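Local coordinates for macrodomain protein (Streptomyces coelicolor, PDB 5E3B) that probably removes ADP-ribose from ADP-ribosylated thymidine in DNA, and whose disruption increases antibiotic production in Streptomyces coelicolor, at residues 44-49 and 69-74; 83-88 and 104-109; 90-93 and 97-100; 117-122 and 154-159. One frame throughout, in Å; residues are numbered along the deposited sequence.

Contact 1 of 4, residues 44-49 and 69-74; sequences HVCNDL and AAYRAW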
loop_
_atom_site.group_PDB
_atom_site.type_symbol
_atom_site.label_atom_id
_atom_site.label_comp_id
_atom_site.label_asym_id
_atom_site.label_seq_id
_atom_site.Cartn_x
_atom_site.Cartn_y
_atom_site.Cartn_z
ATOM N N HIS A 44 0.871 0.521 0.498
ATOM C CA HIS A 44 1.153 0.536 1.915
ATOM C C HIS A 44 -0.083 0.926 2.700
ATOM O O HIS A 44 -1.017 1.545 2.204
ATOM C CB HIS A 44 2.374 1.432 2.179
ATOM C CG HIS A 44 2.071 2.895 1.952
ATOM N ND1 HIS A 44 2.101 3.841 2.953
ATOM C CD2 HIS A 44 1.666 3.552 0.838
ATOM C CE1 HIS A 44 1.721 5.009 2.492
ATOM N NE2 HIS A 44 1.430 4.870 1.220
ATOM N N VAL A 45 -0.051 0.569 3.984
ATOM C CA VAL A 45 -1.161 0.767 4.877
ATOM C C VAL A 45 -1.168 2.129 5.596
ATOM O O VAL A 45 -0.264 2.388 6.403
ATOM C CB VAL A 45 -1.305 -0.341 5.934
ATOM C CG1 VAL A 45 -2.526 -0.086 6.738
ATOM C CG2 VAL A 45 -1.450 -1.673 5.197
ATOM N N CYS A 46 -2.199 2.906 5.386
ATOM C CA CYS A 46 -2.406 4.160 6.119
ATOM C C CYS A 46 -3.536 4.019 7.101
ATOM O O CYS A 46 -4.416 3.139 6.984
ATOM C CB CYS A 46 -2.713 5.256 5.100
ATOM S SG CYS A 46 -1.421 5.576 3.870
ATOM N N ASN A 47 -3.562 4.929 8.059
ATOM C CA ASN A 47 -4.704 5.005 9.011
ATOM C C ASN A 47 -5.822 5.892 8.535
ATOM O O ASN A 47 -5.719 6.676 7.565
ATOM C CB ASN A 47 -4.199 5.412 10.398
ATOM C CG ASN A 47 -3.640 6.804 10.408
ATOM O OD1 ASN A 47 -4.390 7.793 10.358
ATOM N ND2 ASN A 47 -2.336 6.889 10.433
ATOM N N ASP A 48 -6.968 5.720 9.183
ATOM C CA ASP A 48 -8.148 6.485 8.818
ATOM C C ASP A 48 -8.332 7.769 9.586
ATOM O O ASP A 48 -9.409 8.390 9.541
ATOM C CB ASP A 48 -9.412 5.607 8.985
ATOM C CG ASP A 48 -9.627 5.118 10.416
ATOM O OD1 ASP A 48 -8.795 5.345 11.316
ATOM O OD2 ASP A 48 -10.670 4.406 10.608
ATOM N N LEU A 49 -7.286 8.207 10.242
ATOM C CA LEU A 49 -7.354 9.429 11.059
ATOM C C LEU A 49 -6.539 10.604 10.532
ATOM O O LEU A 49 -6.530 11.683 11.141
ATOM C CB LEU A 49 -6.904 9.120 12.508
ATOM C CG LEU A 49 -7.852 8.305 13.383
ATOM C CD1 LEU A 49 -7.140 8.105 14.697
ATOM C CD2 LEU A 49 -9.171 9.056 13.569
ATOM N N ALA A 69 0.946 14.701 0.379
ATOM C CA ALA A 69 0.031 15.796 0.053
ATOM C C ALA A 69 -1.311 15.288 -0.340
ATOM O O ALA A 69 -2.349 15.802 0.201
ATOM C CB ALA A 69 0.625 16.625 -1.060
ATOM N N ALA A 70 -1.314 14.275 -1.183
ATOM C CA ALA A 70 -2.604 13.647 -1.655
ATOM C C ALA A 70 -3.391 13.109 -0.486
ATOM O O ALA A 70 -4.651 13.248 -0.389
ATOM C CB ALA A 70 -2.321 12.604 -2.698
ATOM N N TYR A 71 -2.728 12.359 0.411
ATOM C CA TYR A 71 -3.392 11.724 1.520
ATOM C C TYR A 71 -3.998 12.737 2.438
ATOM O O TYR A 71 -5.106 12.562 2.931
ATOM C CB TYR A 71 -2.375 10.855 2.290
ATOM C CG TYR A 71 -2.873 10.328 3.615
ATOM C CD1 TYR A 71 -3.677 9.158 3.715
ATOM C CD2 TYR A 71 -2.565 10.938 4.811
ATOM C CE1 TYR A 71 -4.154 8.687 4.919
ATOM C CE2 TYR A 71 -2.976 10.465 5.997
ATOM C CZ TYR A 71 -3.790 9.322 6.103
ATOM O OH TYR A 71 -4.174 8.864 7.322
ATOM N N ARG A 72 -3.223 13.763 2.793
ATOM C CA ARG A 72 -3.739 14.787 3.765
ATOM C C ARG A 72 -4.939 15.479 3.147
ATOM O O ARG A 72 -5.903 15.736 3.889
ATOM C CB ARG A 72 -2.614 15.744 4.132
ATOM C CG ARG A 72 -1.485 15.123 4.918
ATOM C CD ARG A 72 -0.673 16.180 5.587
ATOM N NE ARG A 72 0.534 15.643 6.235
ATOM C CZ ARG A 72 0.585 15.123 7.462
ATOM N NH1 ARG A 72 -0.461 14.872 8.161
ATOM N NH2 ARG A 72 1.770 14.680 7.851
ATOM N N ALA A 73 -4.895 15.772 1.851
ATOM C CA ALA A 73 -6.026 16.456 1.180
ATOM C C ALA A 73 -7.234 15.553 1.144
ATOM O O ALA A 73 -8.371 15.954 1.443
ATOM C CB ALA A 73 -5.635 16.860 -0.183
ATOM N N TRP A 74 -7.028 14.273 0.818
ATOM C CA TRP A 74 -8.073 13.255 0.820
ATOM C C TRP A 74 -8.766 13.165 2.154
ATOM O O TRP A 74 -9.975 13.265 2.247
ATOM C CB TRP A 74 -7.481 11.968 0.281
ATOM C CG TRP A 74 -8.378 10.792 -0.020
ATOM C CD1 TRP A 74 -9.632 10.824 -0.564
ATOM C CD2 TRP A 74 -8.009 9.423 0.109
ATOM N NE1 TRP A 74 -10.085 9.507 -0.774
ATOM C CE2 TRP A 74 -9.134 8.633 -0.335
ATOM C CE3 TRP A 74 -6.870 8.765 0.605
ATOM C CZ2 TRP A 74 -9.086 7.250 -0.346
ATOM C CZ3 TRP A 74 -6.833 7.358 0.636
ATOM C CH2 TRP A 74 -7.971 6.636 0.140
#
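Tyr71 holds CG opposite its backbone N (chi1 170°), which carries the ring off helix 66-76 toward Asn47, while Asn47 sets CG between its own N and carbonyl carbon (chi1 65°), which swings the amide back toward the tyrosine although its CB starts off away from the helix. The pair ties a helix to the C-terminal end of strand 40-47, an inner strand of the mixed sheet of this macrodomain alpha/beta fold. The phenol is anchored by a single bond across the contact: Tyr71 OH donates to Asn47 O at 2.7 Å, and the carbonyl oxygen lies at the ring edge, near its plane. The donor approaches from above the carbonyl plane, 45° out of it, so no lone pair is addressed directly. Asn47 OD1 is also 3.2 Å from Tyr71 OH, but the angle is too poor for a bond; amide and ring planes stand nearly perpendicular. OD1 is used instead in an Asx turn, accepting from Leu49 N at 2.9 Å in the carbonyl plane, and ND2 bonds to Gly51 O, so both ends of the amide are fixed. Trp52 meets the Tyr71 ring as well. One residue earlier on the strand, buried Cys46 packs CB against Tyr71 CE1 at 3.7 Å, and its SG lies obliquely to the ring, 4.8 Å from the Tyr71 centroid.

Contact 2 of 4, residues 83-88 and 104-109; sequences FGLGAV and GQHGMK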
loop_
_atom_site.group_PDB
_atom_site.type_symbol
_atom_site.label_atom_id
_atom_site.label_comp_id
_atom_site.label_asym_id
_atom_site.label_seq_id
_atom_site.Cartn_x
_atom_site.Cartn_y
_atom_site.Cartn_z
ATOM N N PHE A 83 -12.945 8.866 1.088
ATOM C CA PHE A 83 -12.037 8.497 2.166
ATOM C C PHE A 83 -12.723 7.684 3.234
ATOM O O PHE A 83 -13.785 8.103 3.740
ATOM C CB PHE A 83 -11.436 9.771 2.807
ATOM C CG PHE A 83 -10.408 9.464 3.853
ATOM C CD1 PHE A 83 -10.800 9.250 5.168
ATOM C CD2 PHE A 83 -9.062 9.417 3.544
ATOM C CE1 PHE A 83 -9.852 8.988 6.151
ATOM C CE2 PHE A 83 -8.105 9.123 4.488
ATOM C CZ PHE A 83 -8.496 8.891 5.795
ATOM N N GLY A 84 -12.130 6.553 3.582
ATOM C CA GLY A 84 -12.638 5.630 4.568
ATOM C C GLY A 84 -11.944 4.320 4.522
ATOM O O GLY A 84 -11.210 4.011 3.575
ATOM N N LEU A 85 -12.233 3.489 5.497
ATOM C CA LEU A 85 -11.651 2.130 5.593
ATOM C C LEU A 85 -11.913 1.313 4.362
ATOM O O LEU A 85 -13.083 1.302 3.870
ATOM C CB LEU A 85 -12.102 1.388 6.861
ATOM C CG LEU A 85 -11.451 1.898 8.182
ATOM C CD1 LEU A 85 -12.225 1.370 9.396
ATOM C CD2 LEU A 85 -10.012 1.504 8.326
ATOM N N GLY A 86 -10.855 0.703 3.845
ATOM C CA GLY A 86 -10.900 -0.083 2.572
ATOM C C GLY A 86 -10.703 0.684 1.262
ATOM O O GLY A 86 -10.419 0.089 0.238
ATOM N N ALA A 87 -10.735 2.016 1.291
ATOM C CA ALA A 87 -10.499 2.825 0.115
ATOM C C ALA A 87 -8.991 2.958 -0.134
ATOM O O ALA A 87 -8.178 2.757 0.753
ATOM C CB ALA A 87 -11.135 4.191 0.202
ATOM N N VAL A 88 -8.698 3.229 -1.395
ATOM C CA VAL A 88 -7.334 3.343 -1.854
ATOM C C VAL A 88 -7.231 4.531 -2.792
ATOM O O VAL A 88 -8.088 4.744 -3.651
ATOM C CB VAL A 88 -6.853 2.102 -2.578
ATOM C CG1 VAL A 88 -5.371 2.279 -2.954
ATOM C CG2 VAL A 88 -7.031 0.893 -1.755
ATOM N N GLY A 104 -6.155 1.164 5.687
ATOM C CA GLY A 104 -6.270 -0.184 6.194
ATOM C C GLY A 104 -6.231 -0.296 7.657
ATOM O O GLY A 104 -6.536 -1.390 8.176
ATOM N N GLN A 105 -5.831 0.767 8.352
ATOM C CA GLN A 105 -5.569 0.737 9.795
ATOM C C GLN A 105 -6.573 1.670 10.461
ATOM O O GLN A 105 -6.755 2.819 10.065
ATOM C CB GLN A 105 -4.141 1.179 10.084
ATOM C CG GLN A 105 -3.874 1.407 11.529
ATOM C CD GLN A 105 -2.544 2.017 11.718
ATOM O OE1 GLN A 105 -1.773 2.131 10.760
ATOM N NE2 GLN A 105 -2.291 2.520 12.905
ATOM N N HIS A 106 -7.289 1.121 11.431
ATOM C CA HIS A 106 -8.275 1.891 12.168
ATOM C C HIS A 106 -7.655 2.515 13.423
ATOM O O HIS A 106 -7.151 1.802 14.280
ATOM C CB HIS A 106 -9.469 1.016 12.610
ATOM C CG HIS A 106 -10.470 1.778 13.418
ATOM N ND1 HIS A 106 -11.103 2.905 12.953
ATOM C CD2 HIS A 106 -11.014 1.513 14.636
ATOM C CE1 HIS A 106 -11.957 3.345 13.859
ATOM N NE2 HIS A 106 -11.908 2.524 14.898
ATOM N N GLY A 107 -7.697 3.846 13.512
ATOM C CA GLY A 107 -6.943 4.553 14.584
ATOM C C GLY A 107 -5.417 4.525 14.442
ATOM O O GLY A 107 -4.900 4.109 13.399
ATOM N N MET A 108 -4.711 5.003 15.489
ATOM C CA MET A 108 -3.224 4.991 15.564
ATOM C C MET A 108 -2.778 4.332 16.869
ATOM O O MET A 108 -3.632 4.174 17.744
ATOM C CB MET A 108 -2.695 6.434 15.507
ATOM C CG MET A 108 -2.880 7.106 14.127
ATOM S SD MET A 108 -2.123 8.763 14.048
ATOM C CE MET A 108 -3.128 9.490 15.343
ATOM N N LYS A 109 -1.480 3.976 16.996
ATOM C CA LYS A 109 -0.882 3.349 18.248
ATOM C C LYS A 109 -1.409 3.870 19.591
ATOM O O LYS A 109 -1.200 5.040 19.965
ATOM C CB LYS A 109 0.640 3.504 18.284
#
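Van der Waals contact of Leu85 with the Gly104-Gln105 backbone and the His106 imidazole carries most of this interface, and it comes from the two methyl branches of one side chain. Leu85 CD2 lies against the chain where strand 97-105 ends, 4.2 Å from Gly104 C and 3.9 Å from Gln105 O. The other branch reaches farther along, and Leu85 CD1 stops 4.0 Å from His106 ND1, oblique to the imidazole. CG stands opposite the carbonyl carbon (chi1 -73°), and CD1 lies anti to CA (chi2 165°), which sends that branch on to His106. Gly104 meets the methyl with backbone alone.

Backbone hydrogen bonding shapes the segment that presents Leu85. Residues Gly84 to Ala87 form a type II beta turn closed by Ala87 N to Gly84 O at 3.1 Å, with Leu85 and Gly86 at its corners; Gly86 has a positive phi of 86°, the conformation expected at the third position of such a turn. Both Gly86 and Ala87 also make backbone bonds to Ile103. The turn therefore delivers the chain from the loop after helix 66-76 onto edge strand 88-94 of the macrodomain sheet, beside the inner strand that precedes His106.

The polar end of His106 is held by Asp48, in the loop after strand 40-47. Asp48 OD2 pairs with His106 ND1, and its OD1 takes Gly107 N, so one carboxylate grips both a side chain and the neighbouring backbone. The Leu85 methyl thus packs beside a nitrogen already engaged. Leu85 additionally touches Asp48 and Ala121, the latter on helix 119-136.

Contact 3 of 4, residues 90-93 and 97-100; sequences FVQV and VWVA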
loop_
_atom_site.group_PDB
_atom_site.type_symbol
_atom_site.label_atom_id
_atom_site.label_comp_id
_atom_site.label_asym_id
_atom_site.label_seq_id
_atom_site.Cartn_x
_atom_site.Cartn_y
_atom_site.Cartn_z
ATOM N N PHE A 90 -4.517 6.363 -5.528
ATOM C CA PHE A 90 -3.375 6.014 -6.334
ATOM C C PHE A 90 -2.743 7.370 -6.750
ATOM O O PHE A 90 -3.421 8.272 -7.279
ATOM C CB PHE A 90 -3.745 5.180 -7.594
ATOM C CG PHE A 90 -4.422 3.901 -7.213
ATOM C CD1 PHE A 90 -3.685 2.782 -6.852
ATOM C CD2 PHE A 90 -5.780 3.808 -7.219
ATOM C CE1 PHE A 90 -4.303 1.638 -6.414
ATOM C CE2 PHE A 90 -6.427 2.617 -6.856
ATOM C CZ PHE A 90 -5.661 1.516 -6.524
ATOM N N VAL A 91 -1.448 7.513 -6.490
ATOM C CA VAL A 91 -0.742 8.731 -6.651
ATOM C C VAL A 91 0.479 8.519 -7.553
ATOM O O VAL A 91 1.386 7.756 -7.214
ATOM C CB VAL A 91 -0.212 9.345 -5.285
ATOM C CG1 VAL A 91 0.468 10.684 -5.541
ATOM C CG2 VAL A 91 -1.358 9.465 -4.277
ATOM N N GLN A 92 0.515 9.144 -8.736
ATOM C CA GLN A 92 1.589 8.955 -9.700
ATOM C C GLN A 92 2.784 9.773 -9.228
ATOM O O GLN A 92 2.683 10.962 -8.949
ATOM C CB GLN A 92 1.150 9.297 -11.152
ATOM C CG GLN A 92 2.200 8.825 -12.138
ATOM C CD GLN A 92 1.797 9.055 -13.596
ATOM O OE1 GLN A 92 0.724 9.659 -13.843
ATOM N NE2 GLN A 92 2.653 8.628 -14.535
ATOM N N VAL A 93 3.955 9.096 -9.123
ATOM C CA VAL A 93 5.167 9.745 -8.610
ATOM C C VAL A 93 6.315 9.773 -9.617
ATOM O O VAL A 93 7.258 10.563 -9.440
ATOM C CB VAL A 93 5.634 9.147 -7.258
ATOM C CG1 VAL A 93 4.654 9.539 -6.167
ATOM C CG2 VAL A 93 5.836 7.625 -7.326
ATOM N N VAL A 97 5.682 4.874 -12.101
ATOM C CA VAL A 97 5.612 4.464 -10.695
ATOM C C VAL A 97 4.375 5.175 -10.027
ATOM O O VAL A 97 4.203 6.441 -10.147
ATOM C CB VAL A 97 6.894 4.718 -9.882
ATOM C CG1 VAL A 97 6.710 4.242 -8.442
ATOM C CG2 VAL A 97 8.143 4.042 -10.553
ATOM N N TRP A 98 3.599 4.404 -9.246
ATOM C CA TRP A 98 2.474 4.863 -8.508
ATOM C C TRP A 98 2.647 4.399 -7.046
ATOM O O TRP A 98 3.244 3.386 -6.800
ATOM C CB TRP A 98 1.177 4.244 -9.002
ATOM C CG TRP A 98 0.441 5.051 -10.092
ATOM C CD1 TRP A 98 -0.582 5.930 -9.892
ATOM C CD2 TRP A 98 0.717 5.089 -11.441
ATOM N NE1 TRP A 98 -0.986 6.508 -11.034
ATOM C CE2 TRP A 98 -0.198 5.989 -12.022
ATOM C CE3 TRP A 98 1.629 4.425 -12.234
ATOM C CZ2 TRP A 98 -0.231 6.281 -13.398
ATOM C CZ3 TRP A 98 1.639 4.706 -13.543
ATOM C CH2 TRP A 98 0.699 5.654 -14.137
ATOM N N VAL A 99 2.176 5.222 -6.153
ATOM C CA VAL A 99 1.964 4.857 -4.715
ATOM C C VAL A 99 0.485 4.685 -4.445
ATOM O O VAL A 99 -0.335 5.588 -4.748
ATOM C CB VAL A 99 2.601 5.904 -3.797
ATOM C CG1 VAL A 99 2.348 5.598 -2.350
ATOM C CG2 VAL A 99 4.100 5.965 -4.093
ATOM N N ALA A 100 0.125 3.577 -3.770
ATOM C CA ALA A 100 -1.236 3.296 -3.408
ATOM C C ALA A 100 -1.343 3.463 -1.905
ATOM O O ALA A 100 -0.798 2.677 -1.118
ATOM C CB ALA A 100 -1.634 1.818 -3.771
HETATM O O HOH W 1 -3.141 8.456 -10.505
#
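Val91 and Val99 form the hydrogen-bonded pair at the middle of this antiparallel beta hairpin, which sets edge strand 88-94 against strand 97-105 in the macrodomain sheet. Two reciprocal bonds close the pair, Val91 N to Val99 O at 2.8 Å and Val99 N to Val91 O at 2.9 Å; nearer the turn, Val93 N donates to Val97 O. The packed face is built from valines: Val93 CG2 meets Val97 CG1 at 3.7 Å and Val99 CG2 at 4.0 Å. Helix 66-76 covers this face, with Val91 on Ala70 and both Val93 and Val99 on Pro67.

The other face is divided. Toward its inner end, the Phe90 ring lies against Ala100 CB, obliquely, and helix 119-136 approaches through Arg132 and Val129. Toward the turn, where Gln92 is exposed and Trp98 partly so, this end faces solvent, yet the stack itself is close. Gln92 sends CG opposite its backbone N (chi1 -169°) and stays extended, which lays the whole chain along the indole: CB sits over the face of the five-membered ring in a CH-pi contact, and Gln92 CD is 3.4 Å from Trp98 CZ2. Amide and indole planes are only 15° apart, a stacked arrangement. Gln92 NE2 hydrogen-bonds Glu94 O, which fixes the amide's rotation. At the indole edge, a water accepts from Trp98 NE1 at 3.0 Å and donates to Phe90 O. The water satisfies the indole N-H in the ring plane, while the ring face stays stacked on Gln92, and a carbonyl of the edge strand is bridged to the neighbouring strand by solvent.

Contact 4 of 4, residues 117-122 and 154-159; sequences VRYEAI and WSRVEP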
loop_
_atom_site.group_PDB
_atom_site.type_symbol
_atom_site.label_atom_id
_atom_site.label_comp_id
_atom_site.label_asym_id
_atom_site.label_seq_id
_atom_site.Cartn_x
_atom_site.Cartn_y
_atom_site.Cartn_z
ATOM N N VAL A 117 -4.874 -3.061 12.554
ATOM C CA VAL A 117 -5.125 -3.185 11.115
ATOM C C VAL A 117 -6.363 -4.050 10.939
ATOM O O VAL A 117 -6.491 -5.128 11.532
ATOM C CB VAL A 117 -3.922 -3.812 10.393
ATOM C CG1 VAL A 117 -4.248 -3.993 8.938
ATOM C CG2 VAL A 117 -2.644 -2.971 10.553
ATOM N N ARG A 118 -7.273 -3.558 10.133
ATOM C CA ARG A 118 -8.578 -4.155 9.995
ATOM C C ARG A 118 -8.633 -5.112 8.806
ATOM O O ARG A 118 -8.505 -4.684 7.666
ATOM C CB ARG A 118 -9.604 -3.067 9.862
ATOM C CG ARG A 118 -9.767 -2.315 11.174
ATOM C CD ARG A 118 -10.868 -2.896 12.068
ATOM N NE ARG A 118 -12.137 -2.221 11.753
ATOM C CZ ARG A 118 -12.819 -1.402 12.554
ATOM N NH1 ARG A 118 -13.941 -0.844 12.098
ATOM N NH2 ARG A 118 -12.423 -1.143 13.803
ATOM N N TYR A 119 -8.872 -6.395 9.097
ATOM C CA TYR A 119 -8.811 -7.481 8.101
ATOM C C TYR A 119 -9.718 -7.156 6.917
ATOM O O TYR A 119 -9.288 -7.318 5.785
ATOM C CB TYR A 119 -9.268 -8.790 8.768
ATOM C CG TYR A 119 -9.238 -10.015 7.878
ATOM C CD1 TYR A 119 -8.081 -10.771 7.772
ATOM C CD2 TYR A 119 -10.351 -10.391 7.095
ATOM C CE1 TYR A 119 -8.007 -11.895 6.962
ATOM C CE2 TYR A 119 -10.265 -11.554 6.308
ATOM C CZ TYR A 119 -9.088 -12.267 6.255
ATOM O OH TYR A 119 -8.935 -13.393 5.491
ATOM N N GLU A 120 -10.961 -6.716 7.152
ATOM C CA GLU A 120 -11.896 -6.480 6.049
ATOM C C GLU A 120 -11.394 -5.292 5.226
ATOM O O GLU A 120 -11.556 -5.265 4.011
ATOM C CB GLU A 120 -13.349 -6.217 6.513
ATOM C CG GLU A 120 -13.979 -7.381 7.319
ATOM N N ALA A 121 -10.892 -4.259 5.923
ATOM C CA ALA A 121 -10.385 -3.046 5.259
ATOM C C ALA A 121 -9.194 -3.343 4.385
ATOM O O ALA A 121 -9.136 -2.930 3.262
ATOM C CB ALA A 121 -9.962 -2.034 6.309
ATOM N N ILE A 122 -8.241 -4.083 4.928
ATOM C CA ILE A 122 -7.049 -4.459 4.161
ATOM C C ILE A 122 -7.412 -5.346 2.955
ATOM O O ILE A 122 -6.826 -5.190 1.900
ATOM C CB ILE A 122 -6.010 -5.163 5.032
ATOM C CG1 ILE A 122 -5.403 -4.182 5.957
ATOM C CG2 ILE A 122 -4.953 -5.885 4.185
ATOM C CD1 ILE A 122 -4.278 -3.390 5.311
ATOM N N TRP A 154 0.861 -9.655 10.323
ATOM C CA TRP A 154 1.332 -10.184 9.039
ATOM C C TRP A 154 0.604 -11.511 8.710
ATOM O O TRP A 154 0.510 -11.890 7.573
ATOM C CB TRP A 154 2.865 -10.332 8.988
ATOM C CG TRP A 154 3.440 -10.588 7.661
ATOM C CD1 TRP A 154 4.127 -11.723 7.207
ATOM C CD2 TRP A 154 3.395 -9.707 6.564
ATOM N NE1 TRP A 154 4.408 -11.604 5.879
ATOM C CE2 TRP A 154 4.058 -10.345 5.472
ATOM C CE3 TRP A 154 2.829 -8.446 6.374
ATOM C CZ2 TRP A 154 4.138 -9.804 4.252
ATOM C CZ3 TRP A 154 2.986 -7.860 5.105
ATOM C CH2 TRP A 154 3.657 -8.550 4.072
ATOM N N SER A 155 0.171 -12.233 9.748
ATOM C CA SER A 155 -0.519 -13.482 9.536
ATOM C C SER A 155 -1.881 -13.292 8.940
ATOM O O SER A 155 -2.444 -14.231 8.360
ATOM C CB SER A 155 -0.656 -14.169 10.920
ATOM O OG SER A 155 -1.631 -13.555 11.699
ATOM N N ARG A 156 -2.480 -12.138 9.177
ATOM C CA ARG A 156 -3.661 -11.694 8.384
ATOM C C ARG A 156 -3.325 -11.134 7.013
ATOM O O ARG A 156 -3.965 -11.437 5.934
ATOM C CB ARG A 156 -4.406 -10.610 9.188
ATOM C CG ARG A 156 -5.469 -11.195 10.073
ATOM C CD ARG A 156 -4.903 -11.817 11.313
ATOM N NE ARG A 156 -5.899 -12.472 12.175
ATOM C CZ ARG A 156 -5.567 -13.274 13.198
ATOM N NH1 ARG A 156 -4.279 -13.543 13.469
ATOM N NH2 ARG A 156 -6.515 -13.851 13.940
ATOM N N VAL A 157 -2.366 -10.221 7.009
ATOM C CA VAL A 157 -2.055 -9.539 5.778
ATOM C C VAL A 157 -1.498 -10.436 4.665
ATOM O O VAL A 157 -1.969 -10.325 3.537
ATOM C CB VAL A 157 -1.160 -8.257 6.056
ATOM C CG1 VAL A 157 -0.709 -7.620 4.741
ATOM C CG2 VAL A 157 -1.961 -7.297 6.981
ATOM N N GLU A 158 -0.489 -11.306 4.913
ATOM C CA GLU A 158 0.171 -11.980 3.843
ATOM C C GLU A 158 -0.911 -12.858 3.119
ATOM O O GLU A 158 -0.929 -12.916 1.918
ATOM C CB GLU A 158 1.512 -12.746 4.149
ATOM C CG GLU A 158 2.069 -13.397 2.935
ATOM C CD GLU A 158 3.540 -13.885 2.859
ATOM O OE1 GLU A 158 4.409 -13.360 3.466
ATOM O OE2 GLU A 158 3.851 -14.709 1.957
ATOM N N PRO A 159 -1.770 -13.593 3.872
ATOM C CA PRO A 159 -2.758 -14.348 3.110
ATOM C C PRO A 159 -3.700 -13.563 2.250
ATOM O O PRO A 159 -4.110 -13.982 1.166
ATOM C CB PRO A 159 -3.571 -15.062 4.182
ATOM C CG PRO A 159 -2.624 -15.256 5.291
ATOM C CD PRO A 159 -1.790 -13.974 5.300
#
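Val117 opens the contact, its CG1 lying 4.5 Å from Val157 CG2, a loose apolar touch between the residues leading into helix 119-136 and the first turns of helix 154-166. These two helices stand side by side in the macrodomain's alpha/beta architecture. Next, Arg118 occupies the N-cap position: its carbonyl O accepts Ile122 N at 2.8 Å, starting the helix, and its backbone also bonds Gly104 of strand 97-105. Tyr119 follows with CG opposite the backbone N (chi1 -179°), which turns its ring across to Arg156. The methylene meets the ring from its edge, Arg156 CG being 3.5 Å from Tyr119 CD1 and CB near the same rim. Arg156 then bends at chi2 (77°), and its guanidinium plane stands 89° from the ring. The aliphatic stem does the touching, so no cation-pi stack is formed. One turn on, Ile122 points at the opposite helix, where its CG2 reaches Val157 CG2 at 4.3 Å. That single branch of Val157 thus serves both Val117 and Ile122, and Leu160 extends the row by touching Tyr119 and Ile122. On helix 154-166 itself, Trp154 NE1 bonds Glu158 OE1 at 3.0 Å, while Glu158 OE2 hydrogen-bonds Tyr26 OH. Between the segments the contact is van der Waals packing, with no directional polar bond identified.

From the N terminus, contact 1 comes first, joining strand 40-47 to helix 66-76 and closing a loop that is wholly finished before the next begins. Contact 2 then spans residues 83 to 109, and the hairpin of contact 3 falls entirely within that span; both use strand 97-105. Contact 4 follows in series, bringing the starts of helices 119-136 and 154-166 together across an intervening strand. No pair crosses. Contacts 1, 2 and 3 all reach one sheet, and His44 N to Ala100 O links contacts 1 and 3 across neighbouring strands. Contact 4 meets contact 2 at Gly104 but lies on the opposite side of the chain's centre from contact 3, their centres about 22 Å apart.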